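Local coordinates for serpin-ZX (PDB 3LE2), which inhibits proteases such as metacaspase-9 and RD21A through cleavage of its reactive centre loop and covalent trapping of the protease, helping to control programmed cell death in Arabidopsis, at residues N171-K176 / V382-Q387; K211-A216 / R269-V274; K221-P226 / I362-D367; Q235-F240 / T375-G380. One frame throughout, in Å; residues are numbered along the deposited sequence.

Interaction 1 (N171-K176 / V382-Q387); sequences NALYFK and VLFIGQ
Phe384 drives its ring between Leu173 and Phe175, where two sheets of the serpin fold pack face to face. Strand 167-176 belongs to the large sheet A, and strand 382-388 to sheet B, which packs against it. The two short strand segments cross at 92°, with axes 9.0 Å apart. No hydrogen bond joins them; the meeting side chains are all apolar. From CB, the Phe384 side chain starts with CG anti to the carbonyl carbon (chi1 -66°). CE1 comes near the carbonyl O of Leu173, which lies at the ring edge and in its plane. Phe384 CE2 is 3.3 Å from Phe175 CB, a tight approach, also at the edge. At the tip, Phe384 CZ touches Leu173 CD2 at 3.7 Å and Phe175 CB at the same distance. Leu383 adds a second wedge: its CD2 meets Phe175 CD1 at 4.0 Å, the two side chains crossing at about a right angle. Leu383 and Phe384 can both point to this side because they form a classic beta bulge opposite Val374. Leu94 touches both Phe175 and Leu383. Leu173 brings CD2 to 4.0 Å from Leu383 O, an oxygen that accepts a hydrogen bond from Ser36 OG.

Interaction 2 (K211-A216 / R269-V274); sequences KQYVSA and RRQVKV
Gln212 and Val272 form an antiparallel hydrogen-bonded pair, a single sound bridge between strands 212-217 and 271-274. In the serpin fold this joins the first strand of sheet B to a strand paired with 361-365, the strand into which the C-terminal end of the reactive centre loop runs. Two backbone bonds hold the pair. Gln212 N donates to Val272 O at 2.9 Å, and Val272 N donates to Gln212 O at 2.7 Å. Gln212 O also takes a weak bond from Val214 N, which closes an inverse gamma turn centred on Tyr213. Gln271 CA adds a CA-H...O contact to that same oxygen. The CH-pi contact is made by Gln271 CG, which lies anti to the carbonyl carbon (chi1 -69°) and so over the centre of the Tyr213 ring, 3.5 Å from the centroid. Its amide plane is only 16° from the ring plane, and Arg269 O lies at the ring edge. Apolar contacts join Val214 to Val272 CG2, and Val274 CG1 to the Gln212 CG methylene at 3.7 Å. Among the charged groups, Lys211 NZ and Lys273 NZ are 4.1 Å apart. Glu359, in the reactive centre loop, forms a salt bridge with Lys211 and probably eases the repulsion. Water 1 bridges the two amines, accepting from both, weakly from Lys273. Water 2 accepts from Arg270 N at 3.2 Å and bonds Ser215 OG at 3.0 Å.

Interaction 3 (K221-P226 / I362-D367); sequences KVLGLP and IDFVAD
Lys221 NZ donates a 2.8 Å hydrogen bond to the backbone O of Asp363. The amine stands above the carbonyl plane, 37° out of it. Water 3 accepts from Lys221 NZ at 3.0 Å and also from Asp363 N at 3.1 Å. The lysine therefore reaches both polar backbone atoms of one residue, one directly and one through water. Its chain gets there extended beyond CG, with Lys221 CD passing 3.4 Å from Asp363 O. Beside this polar grip lies Phe364. Leu223 CB sits over one face of the Phe364 ring, offset toward the rim, in a CH-pi contact 3.6 Å from the centroid. Leu223 CD2 meets Phe364 CE2 at 3.8 Å, and Lys221 CB is 3.9 Å from Phe364 CD1. In the serpin fold this packs strand 220-226 of sheet B against strand 361-365, the first strand of sheet C. Phe240 and Ile279 also touch Phe364. The Asp363 carboxylate turns to Arg275, in a salt bridge, and to Glu276 N. The lysine thus bonds to the backbone at the C-terminal end of the reactive centre loop, and its charge probably polarises the Asp363 carbonyl.

Interaction 4 (Q235-F240 / T375-G380); sequences QFSMYF and TENITG. With ACT (acetate ion), chain C.
Phe236 carries Glu376 CG over one face of its ring, a CH-pi contact with CE2 the nearest ring atom at 3.8 Å. The carboxylate stands almost upright to that ring, the planes 88° apart. Tyr239 is met at its edge instead: Thr375 OG1 and Asn377 OD1 lie there in the ring plane, and OXT of an acetate ion, probably from the crystallisation liquor, is near CE1. Tyr239 OH reaches Asn377 tip to tip and donates to OD1 at 2.9 Å. The other end of that amide, ND2, donates to Ser237 OG at 2.8 Å in the amide plane. Asn377 is a predicted glycosylation site, but it carries no sugar here. The backbones pair antiparallel, Ser237 and Thr375 exchanging two bonds of 3.1 Å each. Asn377 N extends the pairing to Gln235 O at 2.7 Å, nearly straight at 177°. Glu376, bent at chi2 (-68°), gathers the turn that follows. OE2 accepts from Gln235 N at 2.9 Å through its anti lone pair and from Ile378 N, while OE1 accepts from Thr379 N and OG1. These are neighbouring strands of serpin sheet B, 236-243 and 370-376. Pro226 of strand 220-226 and Leu383 of strand 382-388 pack beside them, and Asn13 of helix 5-25 bonds Gly380 O.

How the interactions relate
Sheet A strand 167-176 opens the longest loop, which interaction 1 closes only near the C terminus at 382-387. The other three contacts lie within it. Three sheet B segments, 211-216, 221-226 and 235-240, follow in turn. Their partners come in the same order: 269-274 closes interaction 2, 362-367 closes interaction 3 and 375-380 closes interaction 4. Each pair of these three therefore crosses along the chain. Backbone bonds link segments 211-216, 221-226 and 235-240 side by side. Leu383 CD2 packs on Phe236 CE2 and so joins interactions 1 and 4. Interaction 1 ties sheet A to sheet B, and interaction 3 ties sheet B to the strand at the C-terminal end of the reactive centre loop.

Interaction 1 (N171-K176 / V382-Q387)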
loop_
_atom_site.group_PDB
_atom_site.type_symbol
_atom_site.label_atom_id
_atom_site.label_comp_id
_atom_site.label_asym_id
_atom_site.label_seq_id
_atom_site.Cartn_x
_atom_site.Cartn_y
_atom_site.Cartn_z
ATOM N N ASN A 171 6.512 -10.594 -0.779
ATOM C CA ASN A 171 5.973 -9.726 0.247
ATOM C C ASN A 171 4.467 -9.572 0.093
ATOM O O ASN A 171 3.950 -9.447 -1.019
ATOM C CB ASN A 171 6.680 -8.366 0.212
ATOM C CG ASN A 171 6.201 -7.438 1.305
ATOM O OD1 ASN A 171 5.031 -7.059 1.336
ATOM N ND2 ASN A 171 7.101 -7.069 2.217
ATOM N N ALA A 172 3.756 -9.596 1.212
ATOM C CA ALA A 172 2.309 -9.438 1.173
ATOM C C ALA A 172 1.839 -8.655 2.389
ATOM O O ALA A 172 2.423 -8.749 3.462
ATOM C CB ALA A 172 1.624 -10.801 1.110
ATOM N N LEU A 173 0.791 -7.866 2.216
ATOM C CA LEU A 173 0.199 -7.162 3.340
ATOM C C LEU A 173 -1.307 -7.336 3.274
ATOM O O LEU A 173 -1.946 -6.927 2.300
ATOM C CB LEU A 173 0.578 -5.665 3.344
ATOM C CG LEU A 173 0.068 -4.831 4.535
ATOM C CD1 LEU A 173 0.662 -5.322 5.853
ATOM C CD2 LEU A 173 0.316 -3.319 4.387
ATOM N N TYR A 174 -1.866 -7.964 4.306
ATOM C CA TYR A 174 -3.314 -8.044 4.459
ATOM C C TYR A 174 -3.775 -7.037 5.509
ATOM O O TYR A 174 -3.162 -6.895 6.565
ATOM C CB TYR A 174 -3.761 -9.470 4.826
ATOM C CG TYR A 174 -5.241 -9.608 5.130
ATOM C CD1 TYR A 174 -6.148 -9.909 4.119
ATOM C CD2 TYR A 174 -5.737 -9.443 6.428
ATOM C CE1 TYR A 174 -7.515 -10.054 4.379
ATOM C CE2 TYR A 174 -7.110 -9.580 6.703
ATOM C CZ TYR A 174 -7.988 -9.887 5.665
ATOM O OH TYR A 174 -9.341 -10.025 5.891
ATOM N N PHE A 175 -4.860 -6.341 5.209
ATOM C CA PHE A 175 -5.449 -5.387 6.137
ATOM C C PHE A 175 -6.953 -5.525 6.053
ATOM O O PHE A 175 -7.518 -5.636 4.964
ATOM C CB PHE A 175 -5.009 -3.960 5.770
ATOM C CG PHE A 175 -5.747 -2.848 6.505
ATOM C CD1 PHE A 175 -5.182 -2.230 7.602
ATOM C CD2 PHE A 175 -6.958 -2.364 6.038
ATOM C CE1 PHE A 175 -5.832 -1.187 8.252
ATOM C CE2 PHE A 175 -7.610 -1.313 6.682
ATOM C CZ PHE A 175 -7.048 -0.732 7.788
ATOM N N LYS A 176 -7.597 -5.544 7.208
ATOM C CA LYS A 176 -9.047 -5.464 7.245
ATOM C C LYS A 176 -9.445 -4.693 8.479
ATOM O O LYS A 176 -9.046 -5.042 9.589
ATOM C CB LYS A 176 -9.699 -6.848 7.254
ATOM C CG LYS A 176 -11.219 -6.781 7.335
ATOM C CD LYS A 176 -11.849 -8.118 7.011
ATOM C CE LYS A 176 -13.366 -8.062 7.105
ATOM N NZ LYS A 176 -13.968 -9.408 6.809
ATOM N N VAL A 382 2.108 5.562 4.855
ATOM C CA VAL A 382 1.057 5.079 3.946
ATOM C C VAL A 382 1.084 3.552 3.797
ATOM O O VAL A 382 2.075 3.003 3.327
ATOM C CB VAL A 382 1.223 5.733 2.553
ATOM C CG1 VAL A 382 0.256 5.127 1.516
ATOM C CG2 VAL A 382 1.075 7.259 2.671
ATOM N N LEU A 383 0.007 2.868 4.196
ATOM C CA LEU A 383 -0.088 1.406 4.018
ATOM C C LEU A 383 -0.429 0.980 2.600
ATOM O O LEU A 383 0.110 -0.004 2.106
ATOM C CB LEU A 383 -1.134 0.784 4.948
ATOM C CG LEU A 383 -0.731 0.632 6.405
ATOM C CD1 LEU A 383 -0.710 2.023 7.065
ATOM C CD2 LEU A 383 -1.706 -0.293 7.105
ATOM N N PHE A 384 -1.360 1.693 1.969
ATOM C CA PHE A 384 -1.860 1.295 0.651
ATOM C C PHE A 384 -2.108 2.509 -0.215
ATOM O O PHE A 384 -2.578 3.536 0.274
ATOM C CB PHE A 384 -3.206 0.550 0.761
ATOM C CG PHE A 384 -3.127 -0.787 1.444
ATOM C CD1 PHE A 384 -2.508 -1.865 0.825
ATOM C CD2 PHE A 384 -3.716 -0.980 2.691
ATOM C CE1 PHE A 384 -2.457 -3.108 1.445
ATOM C CE2 PHE A 384 -3.662 -2.216 3.317
ATOM C CZ PHE A 384 -3.027 -3.283 2.694
ATOM N N ILE A 385 -1.801 2.371 -1.501
ATOM C CA ILE A 385 -2.271 3.288 -2.533
ATOM C C ILE A 385 -2.978 2.451 -3.600
ATOM O O ILE A 385 -2.544 1.345 -3.917
ATOM C CB ILE A 385 -1.110 4.059 -3.195
ATOM C CG1 ILE A 385 -0.299 4.815 -2.147
ATOM C CG2 ILE A 385 -1.631 5.013 -4.292
ATOM C CD1 ILE A 385 0.941 5.492 -2.700
ATOM N N GLY A 386 -4.072 2.965 -4.147
ATOM C CA GLY A 386 -4.804 2.209 -5.148
ATOM C C GLY A 386 -5.688 3.077 -6.023
ATOM O O GLY A 386 -5.836 4.285 -5.801
ATOM N N GLN A 387 -6.279 2.454 -7.027
ATOM C CA GLN A 387 -7.276 3.117 -7.842
ATOM C C GLN A 387 -8.441 2.164 -8.028
ATOM O O GLN A 387 -8.238 0.973 -8.259
ATOM C CB GLN A 387 -6.699 3.514 -9.195
ATOM C CG GLN A 387 -6.492 2.382 -10.200
ATOM C CD GLN A 387 -6.166 2.938 -11.573
ATOM O OE1 GLN A 387 -5.907 4.137 -11.713
ATOM N NE2 GLN A 387 -6.195 2.082 -12.599
#

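Interaction 2 (K211-A216 / R269-V274)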
loop_
_atom_site.group_PDB
_atom_site.type_symbol
_atom_site.label_atom_id
_atom_site.label_comp_id
_atom_site.label_asym_id
_atom_site.label_seq_id
_atom_site.Cartn_x
_atom_site.Cartn_y
_atom_site.Cartn_z
ATOM N N LYS A 211 -22.687 13.365 8.922
ATOM C CA LYS A 211 -21.697 14.296 8.415
ATOM C C LYS A 211 -20.428 13.533 8.042
ATOM O O LYS A 211 -20.113 12.512 8.649
ATOM C CB LYS A 211 -21.427 15.373 9.459
ATOM C CG LYS A 211 -22.682 16.164 9.856
ATOM C CD LYS A 211 -22.366 17.292 10.850
ATOM C CE LYS A 211 -23.639 17.928 11.440
ATOM N NZ LYS A 211 -24.430 18.746 10.466
ATOM N N GLN A 212 -19.704 14.010 7.036
ATOM C CA GLN A 212 -18.478 13.329 6.613
ATOM C C GLN A 212 -17.249 14.260 6.573
ATOM O O GLN A 212 -17.382 15.468 6.390
ATOM C CB GLN A 212 -18.680 12.666 5.243
ATOM C CG GLN A 212 -19.959 11.798 5.099
ATOM C CD GLN A 212 -19.931 10.545 5.948
ATOM O OE1 GLN A 212 -18.873 9.966 6.187
ATOM N NE2 GLN A 212 -21.099 10.122 6.420
ATOM N N TYR A 213 -16.058 13.688 6.749
ATOM C CA TYR A 213 -14.802 14.401 6.494
ATOM C C TYR A 213 -14.591 14.596 4.988
ATOM O O TYR A 213 -13.956 13.765 4.324
ATOM C CB TYR A 213 -13.601 13.629 7.072
ATOM C CG TYR A 213 -13.601 13.485 8.584
ATOM C CD1 TYR A 213 -13.269 14.563 9.404
ATOM C CD2 TYR A 213 -13.916 12.261 9.191
ATOM C CE1 TYR A 213 -13.265 14.441 10.785
ATOM C CE2 TYR A 213 -13.916 12.126 10.557
ATOM C CZ TYR A 213 -13.589 13.229 11.355
ATOM O OH TYR A 213 -13.574 13.116 12.723
ATOM N N VAL A 214 -15.129 15.680 4.443
ATOM C CA VAL A 214 -14.933 15.978 3.029
ATOM C C VAL A 214 -14.422 17.411 2.816
ATOM O O VAL A 214 -14.950 18.355 3.406
ATOM C CB VAL A 214 -16.235 15.781 2.232
ATOM C CG1 VAL A 214 -15.996 16.006 0.742
ATOM C CG2 VAL A 214 -16.802 14.393 2.478
ATOM N N SER A 215 -13.387 17.562 1.991
ATOM C CA SER A 215 -12.936 18.877 1.538
ATOM C C SER A 215 -12.957 18.920 0.008
ATOM O O SER A 215 -12.641 17.931 -0.657
ATOM C CB SER A 215 -11.516 19.199 2.027
ATOM O OG SER A 215 -11.426 19.268 3.437
ATOM N N ALA A 216 -13.312 20.077 -0.541
ATOM C CA ALA A 216 -13.244 20.300 -1.971
ATOM C C ALA A 216 -12.047 21.170 -2.320
ATOM O O ALA A 216 -11.679 22.085 -1.585
ATOM C CB ALA A 216 -14.536 20.936 -2.475
ATOM N N ARG A 269 -10.267 17.578 7.795
ATOM C CA ARG A 269 -10.271 17.400 9.242
ATOM C C ARG A 269 -11.591 17.769 9.905
ATOM O O ARG A 269 -11.765 17.542 11.100
ATOM C CB ARG A 269 -9.104 18.154 9.882
ATOM C CG ARG A 269 -7.782 17.479 9.613
ATOM C CD ARG A 269 -6.632 18.137 10.371
ATOM N NE ARG A 269 -5.404 17.363 10.199
ATOM C CZ ARG A 269 -4.562 17.520 9.184
ATOM N NH1 ARG A 269 -4.800 18.436 8.247
ATOM N NH2 ARG A 269 -3.476 16.769 9.109
ATOM N N ARG A 270 -12.513 18.336 9.134
ATOM C CA ARG A 270 -13.844 18.662 9.647
ATOM C C ARG A 270 -14.929 17.783 9.024
ATOM O O ARG A 270 -14.979 17.608 7.801
ATOM C CB ARG A 270 -14.196 20.122 9.367
ATOM C CG ARG A 270 -13.360 21.109 10.117
ATOM C CD ARG A 270 -13.963 22.497 10.039
ATOM N NE ARG A 270 -13.170 23.450 10.809
ATOM C CZ ARG A 270 -13.190 23.537 12.138
ATOM N NH1 ARG A 270 -13.973 22.728 12.844
ATOM N NH2 ARG A 270 -12.428 24.429 12.759
ATOM N N GLN A 271 -15.804 17.246 9.865
ATOM C CA GLN A 271 -17.007 16.595 9.363
ATOM C C GLN A 271 -17.993 17.659 8.953
ATOM O O GLN A 271 -18.339 18.527 9.749
ATOM C CB GLN A 271 -17.630 15.704 10.428
ATOM C CG GLN A 271 -16.785 14.493 10.743
ATOM C CD GLN A 271 -17.384 13.632 11.832
ATOM O OE1 GLN A 271 -17.513 14.063 12.969
ATOM N NE2 GLN A 271 -17.730 12.399 11.490
ATOM N N VAL A 272 -18.436 17.595 7.705
ATOM C CA VAL A 272 -19.364 18.578 7.184
ATOM C C VAL A 272 -20.646 17.924 6.699
ATOM O O VAL A 272 -20.730 16.705 6.553
ATOM C CB VAL A 272 -18.734 19.450 6.059
ATOM C CG1 VAL A 272 -17.437 20.089 6.549
ATOM C CG2 VAL A 272 -18.486 18.630 4.795
ATOM N N LYS A 273 -21.652 18.754 6.472
ATOM C CA LYS A 273 -22.951 18.292 6.021
ATOM C C LYS A 273 -22.838 17.852 4.570
ATOM O O LYS A 273 -22.296 18.582 3.732
ATOM C CB LYS A 273 -23.976 19.427 6.155
ATOM C CG LYS A 273 -25.439 19.007 6.040
ATOM C CD LYS A 273 -26.368 20.205 6.267
ATOM C CE LYS A 273 -27.750 19.773 6.756
ATOM N NZ LYS A 273 -27.705 19.112 8.099
ATOM N N VAL A 274 -23.346 16.659 4.272
ATOM C CA VAL A 274 -23.386 16.177 2.895
ATOM C C VAL A 274 -24.825 16.195 2.402
ATOM O O VAL A 274 -25.747 15.899 3.159
ATOM C CB VAL A 274 -22.845 14.734 2.776
ATOM C CG1 VAL A 274 -21.387 14.669 3.205
ATOM C CG2 VAL A 274 -23.697 13.774 3.606
HETATM O O HOH W 1 -26.646 16.563 9.554
HETATM O O HOH W 2 -12.915 18.847 5.959
#

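Interaction 3 (K221-P226 / I362-D367)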
loop_
_atom_site.group_PDB
_atom_site.type_symbol
_atom_site.label_atom_id
_atom_site.label_comp_id
_atom_site.label_asym_id
_atom_site.label_seq_id
_atom_site.Cartn_x
_atom_site.Cartn_y
_atom_site.Cartn_z
ATOM N N LYS A 221 -12.236 16.344 -5.052
ATOM C CA LYS A 221 -12.621 16.332 -3.656
ATOM C C LYS A 221 -11.924 15.200 -2.919
ATOM O O LYS A 221 -11.465 14.232 -3.532
ATOM C CB LYS A 221 -14.125 16.200 -3.526
ATOM C CG LYS A 221 -14.883 17.394 -4.057
ATOM C CD LYS A 221 -16.357 17.056 -4.175
ATOM C CE LYS A 221 -17.065 18.036 -5.074
ATOM N NZ LYS A 221 -18.521 17.737 -5.094
ATOM N N VAL A 222 -11.822 15.339 -1.602
ATOM C CA VAL A 222 -11.259 14.279 -0.782
ATOM C C VAL A 222 -12.186 13.897 0.365
ATOM O O VAL A 222 -12.738 14.764 1.051
ATOM C CB VAL A 222 -9.890 14.655 -0.220
ATOM C CG1 VAL A 222 -9.319 13.486 0.590
ATOM C CG2 VAL A 222 -8.951 15.040 -1.353
ATOM N N LEU A 223 -12.371 12.588 0.542
ATOM C CA LEU A 223 -13.154 12.054 1.653
ATOM C C LEU A 223 -12.247 11.214 2.541
ATOM O O LEU A 223 -11.460 10.420 2.040
ATOM C CB LEU A 223 -14.312 11.205 1.142
ATOM C CG LEU A 223 -14.917 10.233 2.162
ATOM C CD1 LEU A 223 -15.737 10.958 3.212
ATOM C CD2 LEU A 223 -15.760 9.190 1.450
ATOM N N GLY A 224 -12.320 11.422 3.855
ATOM C CA GLY A 224 -11.593 10.580 4.788
ATOM C C GLY A 224 -12.569 9.711 5.561
ATOM O O GLY A 224 -13.583 10.212 6.047
ATOM N N LEU A 225 -12.284 8.413 5.652
ATOM C CA LEU A 225 -13.087 7.479 6.471
ATOM C C LEU A 225 -12.212 6.772 7.497
ATOM O O LEU A 225 -11.532 5.802 7.160
ATOM C CB LEU A 225 -13.783 6.416 5.605
ATOM C CG LEU A 225 -14.883 6.810 4.615
ATOM C CD1 LEU A 225 -15.356 5.607 3.862
ATOM C CD2 LEU A 225 -16.061 7.460 5.307
ATOM N N PRO A 226 -12.227 7.249 8.750
ATOM C CA PRO A 226 -11.437 6.663 9.844
ATOM C C PRO A 226 -11.876 5.237 10.201
ATOM O O PRO A 226 -13.078 4.928 10.179
ATOM C CB PRO A 226 -11.736 7.579 11.050
ATOM C CG PRO A 226 -12.557 8.696 10.532
ATOM C CD PRO A 226 -13.151 8.293 9.227
ATOM N N ILE A 362 -22.498 19.732 0.900
ATOM C CA ILE A 362 -21.558 19.338 -0.130
ATOM C C ILE A 362 -21.904 17.942 -0.630
ATOM O O ILE A 362 -22.485 17.139 0.101
ATOM C CB ILE A 362 -20.115 19.365 0.425
ATOM C CG1 ILE A 362 -19.105 19.573 -0.688
ATOM C CG2 ILE A 362 -19.788 18.094 1.181
ATOM C CD1 ILE A 362 -17.698 19.518 -0.185
ATOM N N ASP A 363 -21.577 17.668 -1.888
ATOM C CA ASP A 363 -21.763 16.332 -2.448
ATOM C C ASP A 363 -20.431 15.609 -2.583
ATOM O O ASP A 363 -19.399 16.213 -2.896
ATOM C CB ASP A 363 -22.449 16.373 -3.821
ATOM C CG ASP A 363 -23.898 16.835 -3.744
ATOM O OD1 ASP A 363 -24.517 16.717 -2.668
ATOM O OD2 ASP A 363 -24.417 17.317 -4.769
ATOM N N PHE A 364 -20.466 14.311 -2.326
ATOM C CA PHE A 364 -19.355 13.454 -2.654
ATOM C C PHE A 364 -19.972 12.183 -3.243
ATOM O O PHE A 364 -20.404 11.288 -2.516
ATOM C CB PHE A 364 -18.510 13.158 -1.415
ATOM C CG PHE A 364 -17.210 12.471 -1.725
ATOM C CD1 PHE A 364 -16.047 13.205 -1.901
ATOM C CD2 PHE A 364 -17.156 11.090 -1.860
ATOM C CE1 PHE A 364 -14.847 12.579 -2.204
ATOM C CE2 PHE A 364 -15.961 10.447 -2.155
ATOM C CZ PHE A 364 -14.804 11.199 -2.328
ATOM N N VAL A 365 -20.054 12.130 -4.566
ATOM C CA VAL A 365 -20.686 10.999 -5.243
ATOM C C VAL A 365 -19.663 10.284 -6.117
ATOM O O VAL A 365 -19.294 10.768 -7.181
ATOM C CB VAL A 365 -21.898 11.450 -6.080
ATOM C CG1 VAL A 365 -22.477 10.270 -6.884
ATOM C CG2 VAL A 365 -22.956 12.072 -5.170
ATOM N N ALA A 366 -19.185 9.144 -5.643
ATOM C CA ALA A 366 -18.053 8.497 -6.282
ATOM C C ALA A 366 -18.534 7.504 -7.331
ATOM O O ALA A 366 -18.309 6.296 -7.221
ATOM C CB ALA A 366 -17.193 7.805 -5.245
ATOM N N ASP A 367 -19.208 8.024 -8.348
ATOM C CA ASP A 367 -19.750 7.190 -9.399
ATOM C C ASP A 367 -18.810 7.163 -10.590
ATOM O O ASP A 367 -19.231 6.933 -11.721
ATOM C CB ASP A 367 -21.118 7.713 -9.821
ATOM C CG ASP A 367 -21.047 9.100 -10.413
ATOM O OD1 ASP A 367 -19.964 9.723 -10.364
ATOM O OD2 ASP A 367 -22.075 9.576 -10.933
HETATM O O HOH W 3 -20.643 19.621 -4.087
#

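Interaction 4 (Q235-F240 / T375-G380)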
loop_
_atom_site.group_PDB
_atom_site.type_symbol
_atom_site.label_atom_id
_atom_site.label_comp_id
_atom_site.label_asym_id
_atom_site.label_seq_id
_atom_site.Cartn_x
_atom_site.Cartn_y
_atom_site.Cartn_z
ATOM N N GLN A 235 -3.937 5.318 14.387
ATOM C CA GLN A 235 -5.182 5.788 13.808
ATOM C C GLN A 235 -5.136 5.624 12.292
ATOM O O GLN A 235 -4.453 6.376 11.592
ATOM C CB GLN A 235 -5.451 7.252 14.175
ATOM C CG GLN A 235 -6.699 7.822 13.464
ATOM C CD GLN A 235 -7.966 7.035 13.790
ATOM O OE1 GLN A 235 -8.549 6.360 12.932
ATOM N NE2 GLN A 235 -8.392 7.111 15.047
ATOM N N PHE A 236 -5.867 4.641 11.783
ATOM C CA PHE A 236 -5.889 4.404 10.348
ATOM C C PHE A 236 -7.088 5.098 9.741
ATOM O O PHE A 236 -8.133 5.204 10.372
ATOM C CB PHE A 236 -5.981 2.907 10.057
ATOM C CG PHE A 236 -4.813 2.111 10.563
ATOM C CD1 PHE A 236 -4.892 1.430 11.769
ATOM C CD2 PHE A 236 -3.643 2.030 9.826
ATOM C CE1 PHE A 236 -3.822 0.694 12.235
ATOM C CE2 PHE A 236 -2.565 1.281 10.279
ATOM C CZ PHE A 236 -2.654 0.612 11.483
ATOM N N SER A 237 -6.930 5.576 8.515
ATOM C CA SER A 237 -8.054 6.089 7.733
ATOM C C SER A 237 -7.873 5.716 6.265
ATOM O O SER A 237 -6.766 5.402 5.813
ATOM C CB SER A 237 -8.168 7.612 7.860
ATOM O OG SER A 237 -8.197 7.997 9.217
ATOM N N MET A 238 -8.968 5.751 5.525
ATOM C CA MET A 238 -8.904 5.577 4.082
ATOM C C MET A 238 -9.332 6.885 3.456
ATOM O O MET A 238 -10.308 7.505 3.880
ATOM C CB MET A 238 -9.789 4.407 3.593
ATOM C CG MET A 238 -9.862 4.277 2.056
ATOM S SD MET A 238 -10.870 2.902 1.458
ATOM C CE MET A 238 -9.733 1.533 1.707
ATOM N N TYR A 239 -8.579 7.319 2.461
ATOM C CA TYR A 239 -8.880 8.556 1.786
ATOM C C TYR A 239 -9.257 8.273 0.346
ATOM O O TYR A 239 -8.653 7.404 -0.314
ATOM C CB TYR A 239 -7.683 9.515 1.878
ATOM C CG TYR A 239 -7.412 9.940 3.307
ATOM C CD1 TYR A 239 -8.183 10.922 3.922
ATOM C CD2 TYR A 239 -6.416 9.327 4.046
ATOM C CE1 TYR A 239 -7.960 11.283 5.244
ATOM C CE2 TYR A 239 -6.175 9.688 5.346
ATOM C CZ TYR A 239 -6.943 10.666 5.947
ATOM O OH TYR A 239 -6.671 10.999 7.250
ATOM N N PHE A 240 -10.274 8.998 -0.117
ATOM C CA PHE A 240 -10.777 8.889 -1.483
ATOM C C PHE A 240 -10.518 10.208 -2.186
ATOM O O PHE A 240 -10.928 11.254 -1.693
ATOM C CB PHE A 240 -12.281 8.616 -1.485
ATOM C CG PHE A 240 -12.673 7.341 -0.791
ATOM C CD1 PHE A 240 -13.141 6.262 -1.516
ATOM C CD2 PHE A 240 -12.577 7.227 0.590
ATOM C CE1 PHE A 240 -13.504 5.090 -0.888
ATOM C CE2 PHE A 240 -12.937 6.058 1.226
ATOM C CZ PHE A 240 -13.401 4.988 0.484
ATOM N N THR A 375 -3.677 5.336 5.279
ATOM C CA THR A 375 -2.542 5.834 6.026
ATOM C C THR A 375 -2.742 5.666 7.506
ATOM O O THR A 375 -3.868 5.609 8.009
ATOM C CB THR A 375 -2.355 7.338 5.830
ATOM O OG1 THR A 375 -3.433 8.012 6.484
ATOM C CG2 THR A 375 -2.369 7.697 4.363
ATOM N N GLU A 376 -1.619 5.619 8.203
ATOM C CA GLU A 376 -1.634 5.652 9.637
ATOM C C GLU A 376 -1.340 7.116 9.967
ATOM O O GLU A 376 -0.293 7.661 9.594
ATOM C CB GLU A 376 -0.605 4.662 10.195
ATOM C CG GLU A 376 -0.767 4.361 11.679
ATOM C CD GLU A 376 -0.437 5.571 12.546
ATOM O OE1 GLU A 376 0.723 6.032 12.473
ATOM O OE2 GLU A 376 -1.333 6.066 13.275
ATOM N N ASN A 377 -2.300 7.761 10.623
ATOM C CA ASN A 377 -2.269 9.213 10.825
ATOM C C ASN A 377 -1.220 9.742 11.818
ATOM O O ASN A 377 -0.742 10.859 11.662
ATOM C CB ASN A 377 -3.674 9.738 11.179
ATOM C CG ASN A 377 -4.684 9.589 10.008
ATOM O OD1 ASN A 377 -4.453 10.081 8.894
ATOM N ND2 ASN A 377 -5.813 8.922 10.274
ATOM N N ILE A 378 -0.854 8.955 12.827
ATOM C CA ILE A 378 0.148 9.408 13.797
ATOM C C ILE A 378 1.526 9.572 13.156
ATOM O O ILE A 378 2.207 10.587 13.357
ATOM C CB ILE A 378 0.319 8.437 14.989
ATOM C CG1 ILE A 378 -1.021 8.110 15.665
ATOM C CG2 ILE A 378 1.364 8.980 15.966
ATOM C CD1 ILE A 378 -1.870 9.296 15.995
ATOM N N THR A 379 1.941 8.572 12.386
ATOM C CA THR A 379 3.255 8.602 11.754
ATOM C C THR A 379 3.199 9.194 10.351
ATOM O O THR A 379 4.234 9.534 9.777
ATOM C CB THR A 379 3.829 7.187 11.621
ATOM O OG1 THR A 379 2.966 6.425 10.776
ATOM C CG2 THR A 379 3.915 6.509 12.978
ATOM N N GLY A 380 1.999 9.291 9.788
ATOM C CA GLY A 380 1.855 9.667 8.390
ATOM C C GLY A 380 2.289 8.590 7.394
ATOM O O GLY A 380 2.288 8.826 6.195
HETATM C C ACT C . -9.521 12.088 8.740
HETATM O O ACT C . -9.827 10.865 8.822
HETATM O OXT ACT C . -9.650 12.627 7.612
HETATM C CH3 ACT C . -9.035 12.873 9.926
#